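Local coordinates for protein beta chain (Acipenser persicus, PDB 6IYH) that probably carries oxygen as the haem-binding beta subunit of sturgeon haemoglobin, a tetramer of globin chains, at residues V80-F84 and V135-L140; V19-A24 and G63-D68; L30-W36 and H104-C108. All blocks are in the same frame, centred on the assembly; numbering follows the deposited sequence. Where two conformers were deposited one is given.

In the fold
All three contacts join helices of a single globin fold and gather round one haem, whose iron holds a water. Contact 2 pairs helix 19-33 with helix 57-75, contact 3 pairs the far end of helix 19-33 with helix 100-117, and contact 1 pairs the short helix 80-83 with helix 123-142. Along the chain contact 2 closes before contact 1 opens, whereas contact 3 interleaves with both. Contacts 2 and 3 have centres 14 Å apart and touch where V66 and L67 meet F105; the centre of contact 1 lies 18 Å from that of contact 2 and 19 Å from that of contact 3. The haem pocket is thus walled by helices that are themselves locked together in pairs.

Contact 1: V80-F84 and V135-L140; sequences VADAF and VIISAL. With HEM (protoporphyrin IX containing Fe), chain D.
I136 and L140 of helix 123-142 line the haem pocket of this globin, and V80 of the short helix 80-83, F84 just beyond it, and A139 pack behind or beside them. A139 is the hub. Its small methyl lets the backbones come close, the CA atoms of A81 and A139 being 4.2 Å apart, and V80 CG1 rests on A139 CB at 3.6 Å. With that branch anti to the backbone N (chi1 179°), the other methyl of V80 is turned to V135, and V80 CG2 meets V135 CG1 at 3.6 Å. The F84 ring lies obliquely to its neighbours. F84 CD2 touches L140 CD2 at 3.6 Å, F84 CE2 reaches I136 CG2 at 4.0 Å, and V80 CG1 sits above one ring face, offset toward the rim. L140 divides its two methyls: while CD2 goes to the ring, L140 CD1 presses on the haem vinyl carbon CAB at 3.4 Å. I136 CG2 likewise bridges F84 and the vinyl end CBB. Replacing L140 by an alanine would probably open a gap between the F84 ring and the vinyl-bearing edge of the haem, leaving the ring and the vinyl without the methyls that now press on them. At the polar margin one water lies within hydrogen-bonding distance of two carbonyls from different helices, 2.7 Å from A81 O, and bridges it to A139 O. Beyond the contact, A73 of helix 57-75 packs against V80, F84 and I136, and S88 OG bonds to L140 O. No direct hydrogen bond crosses between the segments, so their side chains are joined by van der Waals packing, a greasy surround suited to a hydrophobic porphyrin edge, with water bridging the backbones at its border.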
loop_
_atom_site.group_PDB
_atom_site.type_symbol
_atom_site.label_atom_id
_atom_site.label_comp_id
_atom_site.label_asym_id
_atom_site.label_seq_id
_atom_site.Cartn_x
_atom_site.Cartn_y
_atom_site.Cartn_z
ATOM N N VAL B 80 -19.468 -0.697 12.470
ATOM C CA VAL B 80 -19.110 -1.929 11.737
ATOM C C VAL B 80 -17.971 -2.662 12.453
ATOM O O VAL B 80 -17.985 -3.887 12.506
ATOM C CB VAL B 80 -18.694 -1.592 10.307
ATOM C CG1 VAL B 80 -18.301 -2.836 9.505
ATOM C CG2 VAL B 80 -19.767 -0.828 9.580
ATOM N N ALA B 81 -16.994 -1.947 13.038
ATOM C CA ALA B 81 -15.862 -2.618 13.799
ATOM C C ALA B 81 -16.368 -3.626 14.824
ATOM O O ALA B 81 -15.993 -4.810 14.815
ATOM C CB ALA B 81 -14.953 -1.585 14.488
ATOM N N ASP B 82 -17.286 -3.176 15.683
ATOM C CA ASP B 82 -17.874 -4.097 16.703
ATOM C C ASP B 82 -18.569 -5.328 16.063
ATOM O O ASP B 82 -18.338 -6.495 16.406
ATOM C CB ASP B 82 -18.862 -3.329 17.668
ATOM C CG ASP B 82 -19.797 -4.299 18.521
ATOM O OD1 ASP B 82 -20.885 -4.728 18.020
ATOM O OD2 ASP B 82 -19.445 -4.631 19.700
ATOM N N ALA B 83 -19.408 -5.058 15.082
ATOM C CA ALA B 83 -20.170 -6.098 14.426
ATOM C C ALA B 83 -19.261 -7.112 13.654
ATOM O O ALA B 83 -19.559 -8.328 13.562
ATOM C CB ALA B 83 -21.127 -5.408 13.479
ATOM N N PHE B 84 -18.127 -6.611 13.148
ATOM C CA PHE B 84 -17.233 -7.440 12.333
ATOM C C PHE B 84 -16.072 -8.038 13.144
ATOM O O PHE B 84 -15.149 -8.640 12.605
ATOM C CB PHE B 84 -16.735 -6.616 11.144
ATOM C CG PHE B 84 -17.554 -6.773 9.859
ATOM C CD1 PHE B 84 -18.951 -6.948 9.847
ATOM C CD2 PHE B 84 -16.910 -6.680 8.622
ATOM C CE1 PHE B 84 -19.668 -7.049 8.628
ATOM C CE2 PHE B 84 -17.620 -6.791 7.397
ATOM C CZ PHE B 84 -18.984 -6.972 7.410
ATOM N N VAL B 135 -14.915 1.871 5.571
ATOM C CA VAL B 135 -15.280 1.521 6.915
ATOM C C VAL B 135 -15.298 0.001 7.077
ATOM O O VAL B 135 -14.852 -0.495 8.066
ATOM C CB VAL B 135 -16.652 2.130 7.263
ATOM C CG1 VAL B 135 -17.206 1.513 8.522
ATOM C CG2 VAL B 135 -16.521 3.648 7.389
ATOM N N ILE B 136 -15.751 -0.709 6.027
ATOM C CA ILE B 136 -15.719 -2.186 6.045
ATOM C C ILE B 136 -14.260 -2.695 6.097
ATOM O O ILE B 136 -13.927 -3.623 6.853
ATOM C CB ILE B 136 -16.491 -2.792 4.847
ATOM C CG1 ILE B 136 -18.007 -2.579 5.037
ATOM C CG2 ILE B 136 -16.169 -4.263 4.686
ATOM C CD1 ILE B 136 -18.846 -2.723 3.769
ATOM N N ILE B 137 -13.411 -2.105 5.259
ATOM C CA ILE B 137 -12.013 -2.517 5.234
ATOM C C ILE B 137 -11.323 -2.323 6.592
ATOM O O ILE B 137 -10.579 -3.186 7.080
ATOM C CB ILE B 137 -11.277 -1.757 4.150
ATOM C CG1 ILE B 137 -11.729 -2.258 2.786
ATOM C CG2 ILE B 137 -9.767 -1.909 4.287
ATOM C CD1 ILE B 137 -11.477 -1.286 1.684
ATOM N N SER B 138 -11.552 -1.176 7.152
ATOM C CA SER B 138 -10.984 -0.857 8.439
ATOM C C SER B 138 -11.502 -1.889 9.485
ATOM O O SER B 138 -10.721 -2.408 10.317
ATOM C CB SER B 138 -11.298 0.592 8.787
ATOM O OG SER B 138 -10.912 0.792 10.130
ATOM N N ALA B 139 -12.810 -2.166 9.487
ATOM C CA ALA B 139 -13.364 -3.172 10.417
ATOM C C ALA B 139 -12.752 -4.572 10.242
ATOM O O ALA B 139 -12.499 -5.301 11.246
ATOM C CB ALA B 139 -14.852 -3.238 10.286
ATOM N N LEU B 140 -12.517 -4.983 8.972
ATOM C CA LEU B 140 -11.921 -6.271 8.713
ATOM C C LEU B 140 -10.449 -6.340 9.077
ATOM O O LEU B 140 -10.008 -7.406 9.441
ATOM C CB LEU B 140 -12.084 -6.672 7.228
ATOM C CG LEU B 140 -13.518 -7.055 6.933
ATOM C CD1 LEU B 140 -13.702 -7.220 5.441
ATOM C CD2 LEU B 140 -13.856 -8.376 7.628
HETATM C CHA HEM D . -14.972 -16.286 4.265
HETATM C CHB HEM D . -16.715 -11.812 4.310
HETATM C CHC HEM D . -12.745 -10.334 1.933
HETATM C CHD HEM D . -10.967 -14.815 2.052
HETATM C C1A HEM D . -15.739 -15.166 4.491
HETATM C C2A HEM D . -17.048 -15.236 5.060
HETATM C C3A HEM D . -17.543 -14.010 5.054
HETATM C C4A HEM D . -16.579 -13.153 4.457
HETATM C CMA HEM D . -18.916 -13.581 5.573
HETATM C CAA HEM D . -17.763 -16.458 5.608
HETATM C CBA HEM D . -17.518 -16.539 7.113
HETATM C CGA HEM D . -18.210 -17.709 7.798
HETATM O O1A HEM D . -17.888 -18.893 7.565
HETATM O O2A HEM D . -19.110 -17.505 8.632
HETATM C C1B HEM D . -15.776 -10.996 3.643
HETATM C C2B HEM D . -15.927 -9.580 3.447
HETATM C C3B HEM D . -14.843 -9.199 2.711
HETATM C C4B HEM D . -13.972 -10.361 2.592
HETATM C CMB HEM D . -17.100 -8.652 3.805
HETATM C CAB HEM D . -14.429 -7.889 2.164
HETATM C CBB HEM D . -15.268 -6.847 2.023
HETATM C C1C HEM D . -11.915 -11.399 1.676
HETATM C C2C HEM D . -10.650 -11.399 0.975
HETATM C C3C HEM D . -10.143 -12.690 1.028
HETATM C C4C HEM D . -11.071 -13.478 1.842
HETATM C CMC HEM D . -10.200 -10.206 0.209
HETATM C CAC HEM D . -8.939 -13.289 0.399
HETATM C CBC HEM D . -8.226 -12.596 -0.502
HETATM C C1D HEM D . -11.997 -15.582 2.625
HETATM C C2D HEM D . -11.887 -17.028 2.719
HETATM C C3D HEM D . -12.969 -17.464 3.379
HETATM C C4D HEM D . -13.735 -16.238 3.612
HETATM C CMD HEM D . -10.696 -17.877 2.269
HETATM C CAD HEM D . -13.364 -18.896 3.712
HETATM C CBD HEM D . -13.926 -19.457 2.372
HETATM C CGD HEM D . -14.439 -20.888 2.385
HETATM O O1D HEM D . -15.624 -21.149 2.659
HETATM O O2D HEM D . -13.687 -21.794 2.031
HETATM N NA HEM D . -15.482 -13.911 4.133
HETATM N NB HEM D . -14.567 -11.406 3.197
HETATM N NC HEM D . -12.088 -12.667 2.213
HETATM N ND HEM D . -13.116 -15.065 3.191
HETATM FE FE HEM D . -13.801 -13.297 3.227
HETATM O O HOH W 1 -13.497 -5.542 13.943
HETATM O O HOH W 2 -14.570 -13.589 1.314
#

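Contact 2: V19-A24 and G63-D68; sequences VESVGA and GKTVLD. With HEM (protoporphyrin IX containing Fe), chain D.
A glycine-glycine helix crossing brings helix 19-33 against helix 57-75, a close crossing of the kind globins use between their B and E helices. G23 and G63 face each other at the crossing, their CA atoms 4.1 Å apart, and the short segments' axes approach to 7.2 Å at 106°. Each glycine offers a CA-H to the other's carbonyl: G23 CA lies 3.3 Å from G63 O, and the reverse contact is similar. A CB on G23 would probably run into G63 O, and one on G63 into G23 O. L67 lies over the same spot, with its CD2 only 3.4 Å from G23 CA, a tight fit, while L67 CD1 meets V22 CG1. V19 and L67 run antiparallel past one another, CB to CB at 3.9 Å.

At the outer rim the side chains of E20 and K64 run alongside each other toward the same end. K64 is extended throughout, CG anti to the backbone N (chi1 -174°), and this carries NZ to E20 OE2 at 2.6 Å in a salt bridge, reaching the oxygen on its anti side, 31° out of the carboxylate plane. T65, which points away, and V66, on the flank of the helix, touch the haem. W14 of helix 4-14 packs on V19 and L67, and V22 leans on L109, V112 and T116 of helix 100-117.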
loop_
_atom_site.group_PDB
_atom_site.type_symbol
_atom_site.label_atom_id
_atom_site.label_comp_id
_atom_site.label_asym_id
_atom_site.label_seq_id
_atom_site.Cartn_x
_atom_site.Cartn_y
_atom_site.Cartn_z
ATOM N N VAL B 19 -27.588 -9.382 -4.762
ATOM C CA VAL B 19 -26.337 -9.768 -4.052
ATOM C C VAL B 19 -25.682 -10.968 -4.712
ATOM O O VAL B 19 -24.454 -11.129 -4.648
ATOM C CB VAL B 19 -26.573 -10.042 -2.547
ATOM C CG1 VAL B 19 -26.998 -8.802 -1.804
ATOM C CG2 VAL B 19 -27.649 -11.110 -2.312
ATOM N N GLU B 20 -26.435 -11.784 -5.429
ATOM C CA GLU B 20 -25.854 -12.916 -6.168
ATOM C C GLU B 20 -25.029 -12.456 -7.379
ATOM O O GLU B 20 -23.855 -12.841 -7.569
ATOM C CB GLU B 20 -26.978 -13.823 -6.692
ATOM C CG GLU B 20 -27.592 -14.625 -5.586
ATOM C CD GLU B 20 -28.807 -15.429 -6.014
ATOM O OE1 GLU B 20 -28.907 -15.797 -7.205
ATOM O OE2 GLU B 20 -29.637 -15.651 -5.152
ATOM N N SER B 21 -25.617 -11.583 -8.172
ATOM C CA SER B 21 -24.968 -11.073 -9.312
ATOM C C SER B 21 -23.799 -10.148 -8.992
ATOM O O SER B 21 -22.702 -10.339 -9.501
ATOM C CB SER B 21 -25.976 -10.395 -10.184
ATOM O OG SER B 21 -25.382 -9.801 -11.321
ATOM N N VAL B 22 -24.026 -9.155 -8.165
ATOM C CA VAL B 22 -22.967 -8.221 -7.791
ATOM C C VAL B 22 -21.882 -8.947 -7.002
ATOM O O VAL B 22 -20.715 -8.740 -7.225
ATOM C CB VAL B 22 -23.534 -7.038 -6.974
ATOM C CG1 VAL B 22 -22.482 -6.196 -6.246
ATOM C CG2 VAL B 22 -24.390 -6.216 -7.934
ATOM N N GLY B 23 -22.256 -9.840 -6.123
ATOM C CA GLY B 23 -21.275 -10.542 -5.280
ATOM C C GLY B 23 -20.444 -11.501 -6.135
ATOM O O GLY B 23 -19.209 -11.494 -6.004
ATOM N N ALA B 24 -21.065 -12.271 -7.020
ATOM C CA ALA B 24 -20.317 -13.127 -7.929
ATOM C C ALA B 24 -19.356 -12.282 -8.789
ATOM O O ALA B 24 -18.152 -12.634 -8.985
ATOM C CB ALA B 24 -21.233 -13.945 -8.832
ATOM N N GLY B 63 -19.328 -15.330 -3.399
ATOM C CA GLY B 63 -19.526 -13.913 -3.701
ATOM C C GLY B 63 -20.860 -13.433 -3.078
ATOM O O GLY B 63 -20.937 -12.333 -2.523
ATOM N N LYS B 64 -21.894 -14.241 -3.196
ATOM C CA LYS B 64 -23.159 -13.884 -2.503
ATOM C C LYS B 64 -22.988 -13.775 -0.999
ATOM O O LYS B 64 -23.495 -12.871 -0.366
ATOM C CB LYS B 64 -24.223 -14.928 -2.874
ATOM C CG LYS B 64 -25.622 -14.646 -2.363
ATOM C CD LYS B 64 -26.572 -15.825 -2.616
ATOM C CE LYS B 64 -27.959 -15.383 -2.177
ATOM N NZ LYS B 64 -29.052 -16.278 -2.657
ATOM N N THR B 65 -22.302 -14.721 -0.391
ATOM C CA THR B 65 -22.021 -14.661 1.067
ATOM C C THR B 65 -21.345 -13.336 1.457
ATOM O O THR B 65 -21.703 -12.704 2.459
ATOM C CB THR B 65 -21.210 -15.914 1.482
ATOM O OG1 THR B 65 -21.984 -17.119 1.226
ATOM C CG2 THR B 65 -20.758 -15.872 2.933
ATOM N N VAL B 66 -20.322 -12.927 0.687
ATOM C CA VAL B 66 -19.617 -11.674 0.948
ATOM C C VAL B 66 -20.581 -10.475 0.850
ATOM O O VAL B 66 -20.586 -9.631 1.722
ATOM C CB VAL B 66 -18.410 -11.493 -0.006
ATOM C CG1 VAL B 66 -17.802 -10.115 0.196
ATOM C CG2 VAL B 66 -17.351 -12.558 0.250
ATOM N N LEU B 67 -21.417 -10.430 -0.183
ATOM C CA LEU B 67 -22.306 -9.315 -0.372
ATOM C C LEU B 67 -23.397 -9.267 0.726
ATOM O O LEU B 67 -23.732 -8.229 1.200
ATOM C CB LEU B 67 -22.837 -9.275 -1.773
ATOM C CG LEU B 67 -22.101 -8.351 -2.709
ATOM C CD1 LEU B 67 -22.501 -6.918 -2.327
ATOM C CD2 LEU B 67 -20.581 -8.546 -2.623
ATOM N N ASP B 68 -23.846 -10.417 1.178
ATOM C CA ASP B 68 -24.723 -10.480 2.392
ATOM C C ASP B 68 -24.110 -9.899 3.618
ATOM O O ASP B 68 -24.780 -9.161 4.333
ATOM C CB ASP B 68 -25.215 -11.903 2.633
ATOM C CG ASP B 68 -26.226 -12.325 1.606
ATOM O OD1 ASP B 68 -26.640 -11.458 0.836
ATOM O OD2 ASP B 68 -26.606 -13.529 1.576
HETATM C CHA HEM D . -14.972 -16.286 4.265
HETATM C CHB HEM D . -16.715 -11.812 4.310
HETATM C CHC HEM D . -12.745 -10.334 1.933
HETATM C CHD HEM D . -10.967 -14.815 2.052
HETATM C C1A HEM D . -15.739 -15.166 4.491
HETATM C C2A HEM D . -17.048 -15.236 5.060
HETATM C C3A HEM D . -17.543 -14.010 5.054
HETATM C C4A HEM D . -16.579 -13.153 4.457
HETATM C CMA HEM D . -18.916 -13.581 5.573
HETATM C CAA HEM D . -17.763 -16.458 5.608
HETATM C CBA HEM D . -17.518 -16.539 7.113
HETATM C CGA HEM D . -18.210 -17.709 7.798
HETATM O O1A HEM D . -17.888 -18.893 7.565
HETATM O O2A HEM D . -19.110 -17.505 8.632
HETATM C C1B HEM D . -15.776 -10.996 3.643
HETATM C C2B HEM D . -15.927 -9.580 3.447
HETATM C C3B HEM D . -14.843 -9.199 2.711
HETATM C C4B HEM D . -13.972 -10.361 2.592
HETATM C CMB HEM D . -17.100 -8.652 3.805
HETATM C CAB HEM D . -14.429 -7.889 2.164
HETATM C CBB HEM D . -15.268 -6.847 2.023
HETATM C C1C HEM D . -11.915 -11.399 1.676
HETATM C C2C HEM D . -10.650 -11.399 0.975
HETATM C C3C HEM D . -10.143 -12.690 1.028
HETATM C C4C HEM D . -11.071 -13.478 1.842
HETATM C CMC HEM D . -10.200 -10.206 0.209
HETATM C CAC HEM D . -8.939 -13.289 0.399
HETATM C CBC HEM D . -8.226 -12.596 -0.502
HETATM C C1D HEM D . -11.997 -15.582 2.625
HETATM C C2D HEM D . -11.887 -17.028 2.719
HETATM C C3D HEM D . -12.969 -17.464 3.379
HETATM C C4D HEM D . -13.735 -16.238 3.612
HETATM C CMD HEM D . -10.696 -17.877 2.269
HETATM C CAD HEM D . -13.364 -18.896 3.712
HETATM C CBD HEM D . -13.926 -19.457 2.372
HETATM C CGD HEM D . -14.439 -20.888 2.385
HETATM O O1D HEM D . -15.624 -21.149 2.659
HETATM O O2D HEM D . -13.687 -21.794 2.031
HETATM N NA HEM D . -15.482 -13.911 4.133
HETATM N NB HEM D . -14.567 -11.406 3.197
HETATM N NC HEM D . -12.088 -12.667 2.213
HETATM N ND HEM D . -13.116 -15.065 3.191
HETATM FE FE HEM D . -13.801 -13.297 3.227
HETATM O O HOH W 2 -14.570 -13.589 1.314
#

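Contact 3: L30-W36 and H104-C108. With HEM (protoporphyrin IX containing Fe), chain D; PGO (S-1,2-propanediol), chain E.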
loop_
_atom_site.group_PDB
_atom_site.type_symbol
_atom_site.label_atom_id
_atom_site.label_comp_id
_atom_site.label_asym_id
_atom_site.label_seq_id
_atom_site.Cartn_x
_atom_site.Cartn_y
_atom_site.Cartn_z
ATOM N N LEU B 30 -11.982 -10.078 -8.306
ATOM C CA LEU B 30 -10.916 -10.194 -7.389
ATOM C C LEU B 30 -9.952 -11.306 -7.847
ATOM O O LEU B 30 -8.725 -11.164 -7.887
ATOM C CB LEU B 30 -11.392 -10.465 -5.962
ATOM C CG LEU B 30 -10.280 -10.643 -4.964
ATOM C CD1 LEU B 30 -9.610 -9.342 -4.644
ATOM C CD2 LEU B 30 -10.774 -11.336 -3.730
ATOM N N LEU B 31 -10.528 -12.454 -8.145
ATOM C CA LEU B 31 -9.714 -13.651 -8.469
ATOM C C LEU B 31 -9.002 -13.571 -9.836
ATOM O O LEU B 31 -7.870 -14.148 -9.991
ATOM C CB LEU B 31 -10.608 -14.889 -8.397
ATOM C CG LEU B 31 -11.172 -15.211 -7.020
ATOM C CD1 LEU B 31 -12.176 -16.351 -7.199
ATOM C CD2 LEU B 31 -10.053 -15.626 -6.088
ATOM N N VAL B 32 -9.592 -12.848 -10.783
ATOM C CA VAL B 32 -8.960 -12.653 -12.082
ATOM C C VAL B 32 -7.912 -11.522 -12.003
ATOM O O VAL B 32 -6.763 -11.704 -12.559
ATOM C CB VAL B 32 -10.000 -12.361 -13.202
ATOM C CG1 VAL B 32 -9.299 -11.894 -14.492
ATOM C CG2 VAL B 32 -10.866 -13.609 -13.404
ATOM N N VAL B 33 -8.251 -10.380 -11.415
ATOM C CA VAL B 33 -7.389 -9.247 -11.492
ATOM C C VAL B 33 -6.200 -9.382 -10.525
ATOM O O VAL B 33 -5.112 -8.848 -10.765
ATOM C CB VAL B 33 -8.189 -7.940 -11.250
ATOM C CG1 VAL B 33 -7.345 -6.685 -11.147
ATOM C CG2 VAL B 33 -9.287 -7.765 -12.305
ATOM N N TYR B 34 -6.462 -9.963 -9.344
ATOM C CA TYR B 34 -5.435 -10.172 -8.302
ATOM C C TYR B 34 -5.289 -11.653 -8.073
ATOM O O TYR B 34 -5.626 -12.158 -7.006
ATOM C CB TYR B 34 -5.936 -9.448 -7.071
ATOM C CG TYR B 34 -6.292 -8.013 -7.320
ATOM C CD1 TYR B 34 -5.310 -6.984 -7.380
ATOM C CD2 TYR B 34 -7.620 -7.644 -7.574
ATOM C CE1 TYR B 34 -5.693 -5.640 -7.608
ATOM C CE2 TYR B 34 -7.950 -6.338 -7.841
ATOM C CZ TYR B 34 -7.021 -5.336 -7.816
ATOM O OH TYR B 34 -7.449 -3.987 -8.116
ATOM N N PRO B 35 -4.663 -12.344 -9.010
ATOM C CA PRO B 35 -4.832 -13.847 -8.998
ATOM C C PRO B 35 -4.147 -14.617 -7.889
ATOM O O PRO B 35 -4.495 -15.777 -7.563
ATOM C CB PRO B 35 -4.343 -14.246 -10.393
ATOM C CG PRO B 35 -3.485 -13.157 -10.859
ATOM C CD PRO B 35 -4.099 -11.907 -10.291
ATOM N N TRP B 36 -3.248 -13.937 -7.214
ATOM C CA TRP B 36 -2.661 -14.454 -6.009
ATOM C C TRP B 36 -3.643 -14.703 -4.921
ATOM O O TRP B 36 -3.415 -15.584 -4.110
ATOM C CB TRP B 36 -1.547 -13.588 -5.517
ATOM C CG TRP B 36 -1.878 -12.129 -5.356
ATOM C CD1 TRP B 36 -2.416 -11.522 -4.245
ATOM C CD2 TRP B 36 -1.702 -11.115 -6.322
ATOM N NE1 TRP B 36 -2.567 -10.207 -4.473
ATOM C CE2 TRP B 36 -2.148 -9.913 -5.736
ATOM C CE3 TRP B 36 -1.252 -11.096 -7.655
ATOM C CZ2 TRP B 36 -2.065 -8.727 -6.371
ATOM C CZ3 TRP B 36 -1.206 -9.928 -8.295
ATOM C CH2 TRP B 36 -1.661 -8.749 -7.673
ATOM N N HIS B 104 -8.291 -4.393 -2.354
ATOM C CA HIS B 104 -8.496 -4.912 -3.677
ATOM C C HIS B 104 -9.966 -5.310 -3.889
ATOM O O HIS B 104 -10.581 -4.996 -4.922
ATOM C CB HIS B 104 -7.588 -6.109 -4.020
ATOM C CG HIS B 104 -6.137 -5.760 -3.998
ATOM N ND1 HIS B 104 -5.657 -4.502 -4.342
ATOM C CD2 HIS B 104 -5.051 -6.484 -3.653
ATOM C CE1 HIS B 104 -4.343 -4.497 -4.236
ATOM N NE2 HIS B 104 -3.951 -5.694 -3.864
ATOM N N PHE B 105 -10.534 -6.047 -2.923
ATOM C CA PHE B 105 -11.911 -6.438 -3.056
ATOM C C PHE B 105 -12.868 -5.207 -3.084
ATOM O O PHE B 105 -13.791 -5.174 -3.879
ATOM C CB PHE B 105 -12.375 -7.403 -1.966
ATOM C CG PHE B 105 -13.786 -7.835 -2.170
ATOM C CD1 PHE B 105 -14.098 -8.803 -3.086
ATOM C CD2 PHE B 105 -14.843 -7.119 -1.601
ATOM C CE1 PHE B 105 -15.385 -9.234 -3.267
ATOM C CE2 PHE B 105 -16.155 -7.482 -1.825
ATOM C CZ PHE B 105 -16.453 -8.529 -2.651
ATOM N N GLY B 106 -12.615 -4.225 -2.258
ATOM C CA GLY B 106 -13.431 -3.031 -2.226
ATOM C C GLY B 106 -13.377 -2.343 -3.560
ATOM O O GLY B 106 -14.398 -1.840 -4.043
ATOM N N ASP B 107 -12.168 -2.270 -4.163
ATOM C CA ASP B 107 -12.083 -1.687 -5.490
ATOM C C ASP B 107 -12.922 -2.437 -6.487
ATOM O O ASP B 107 -13.575 -1.804 -7.380
ATOM C CB ASP B 107 -10.618 -1.661 -5.986
ATOM C CG ASP B 107 -9.720 -0.637 -5.243
ATOM O OD1 ASP B 107 -10.232 0.252 -4.531
ATOM O OD2 ASP B 107 -8.457 -0.707 -5.539
ATOM N N CYS B 108 -12.923 -3.782 -6.431
ATOM C CA CYS B 108 -13.674 -4.573 -7.382
ATOM C C CYS B 108 -15.165 -4.315 -7.151
ATOM O O CYS B 108 -15.916 -4.205 -8.095
ATOM C CB CYS B 108 -13.433 -6.057 -7.275
ATOM S SG CYS B 108 -11.735 -6.535 -7.762
HETATM C CHA HEM D . -14.972 -16.286 4.265
HETATM C CHB HEM D . -16.715 -11.812 4.310
HETATM C CHC HEM D . -12.745 -10.334 1.933
HETATM C CHD HEM D . -10.967 -14.815 2.052
HETATM C C1A HEM D . -15.739 -15.166 4.491
HETATM C C2A HEM D . -17.048 -15.236 5.060
HETATM C C3A HEM D . -17.543 -14.010 5.054
HETATM C C4A HEM D . -16.579 -13.153 4.457
HETATM C CMA HEM D . -18.916 -13.581 5.573
HETATM C CAA HEM D . -17.763 -16.458 5.608
HETATM C CBA HEM D . -17.518 -16.539 7.113
HETATM C CGA HEM D . -18.210 -17.709 7.798
HETATM O O1A HEM D . -17.888 -18.893 7.565
HETATM O O2A HEM D . -19.110 -17.505 8.632
HETATM C C1B HEM D . -15.776 -10.996 3.643
HETATM C C2B HEM D . -15.927 -9.580 3.447
HETATM C C3B HEM D . -14.843 -9.199 2.711
HETATM C C4B HEM D . -13.972 -10.361 2.592
HETATM C CMB HEM D . -17.100 -8.652 3.805
HETATM C CAB HEM D . -14.429 -7.889 2.164
HETATM C CBB HEM D . -15.268 -6.847 2.023
HETATM C C1C HEM D . -11.915 -11.399 1.676
HETATM C C2C HEM D . -10.650 -11.399 0.975
HETATM C C3C HEM D . -10.143 -12.690 1.028
HETATM C C4C HEM D . -11.071 -13.478 1.842
HETATM C CMC HEM D . -10.200 -10.206 0.209
HETATM C CAC HEM D . -8.939 -13.289 0.399
HETATM C CBC HEM D . -8.226 -12.596 -0.502
HETATM C C1D HEM D . -11.997 -15.582 2.625
HETATM C C2D HEM D . -11.887 -17.028 2.719
HETATM C C3D HEM D . -12.969 -17.464 3.379
HETATM C C4D HEM D . -13.735 -16.238 3.612
HETATM C CMD HEM D . -10.696 -17.877 2.269
HETATM C CAD HEM D . -13.364 -18.896 3.712
HETATM C CBD HEM D . -13.926 -19.457 2.372
HETATM C CGD HEM D . -14.439 -20.888 2.385
HETATM O O1D HEM D . -15.624 -21.149 2.659
HETATM O O2D HEM D . -13.687 -21.794 2.031
HETATM N NA HEM D . -15.482 -13.911 4.133
HETATM N NB HEM D . -14.567 -11.406 3.197
HETATM N NC HEM D . -12.088 -12.667 2.213
HETATM N ND HEM D . -13.116 -15.065 3.191
HETATM FE FE HEM D . -13.801 -13.297 3.227
HETATM C C1 PGO E . -6.926 2.463 -4.641
HETATM C C2 PGO E . -8.372 2.593 -4.115
HETATM C C3 PGO E . -8.539 3.876 -3.415
HETATM O O1 PGO E . -6.774 1.489 -5.707
HETATM O O2 PGO E . -8.755 1.694 -3.064
HETATM O O HOH W 3 -6.768 -2.512 -6.210
HETATM O O HOH W 2 -14.570 -13.589 1.314
#
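An aromatic stack, partly buried, fastens the end of helix 19-33 and the turn after it to the first half of helix 100-117. The rings of Y34 and H104 form an offset stack, nearly parallel at 10° with centroids 4.1 Å apart. H104 CB also sits over the centre of the tyrosine face, 3.7 Å from the centroid, in a CH-pi contact. The imidazole is displaced toward the Y34 CD1-CE1 side, where Y34 CE1 comes 3.5 Å from H104 ND1. V33 CG1 lies against the opposite face of the tyrosine, toward its rim. At the ring's edge, near its plane, C108 SG lies 3.8 Å from Y34 CE2, a sulfur-aromatic contact; with SG anti to its own carbonyl carbon (chi1 -68°), the sulfur also meets L30 CB.

A single water gathers the polar ends. It stands 2.5 Å from Y34 OH and 2.9 Å from H104 ND1, and gives a hydrogen bond to D107 OD2, linking the two stacked rings to the carboxylate. D107 also accepts hydrogen bonds from both hydroxyls of a propanediol, probably brought in with the crystallisation liquor. Deeper in, L30 CD1 packs on F105 N and H104 CB, while L30 CD2 approaches the F105 ring at its edge, 4.2 Å from F105 CD1. That ring turns to the haem, where F105 CD2 touches the vinyl carbon CBB at 3.7 Å.

F105 continues the packing onto V66 and L67 of helix 57-75 and A26 of helix 19-33. L31 and V32 lean on I53 of helix 50-55. On the outer side two other protein chains of the tetramer approach, one packing on V32, V33, Y34 and D107, the other on P35 and W36, so this helix junction borders subunit interfaces.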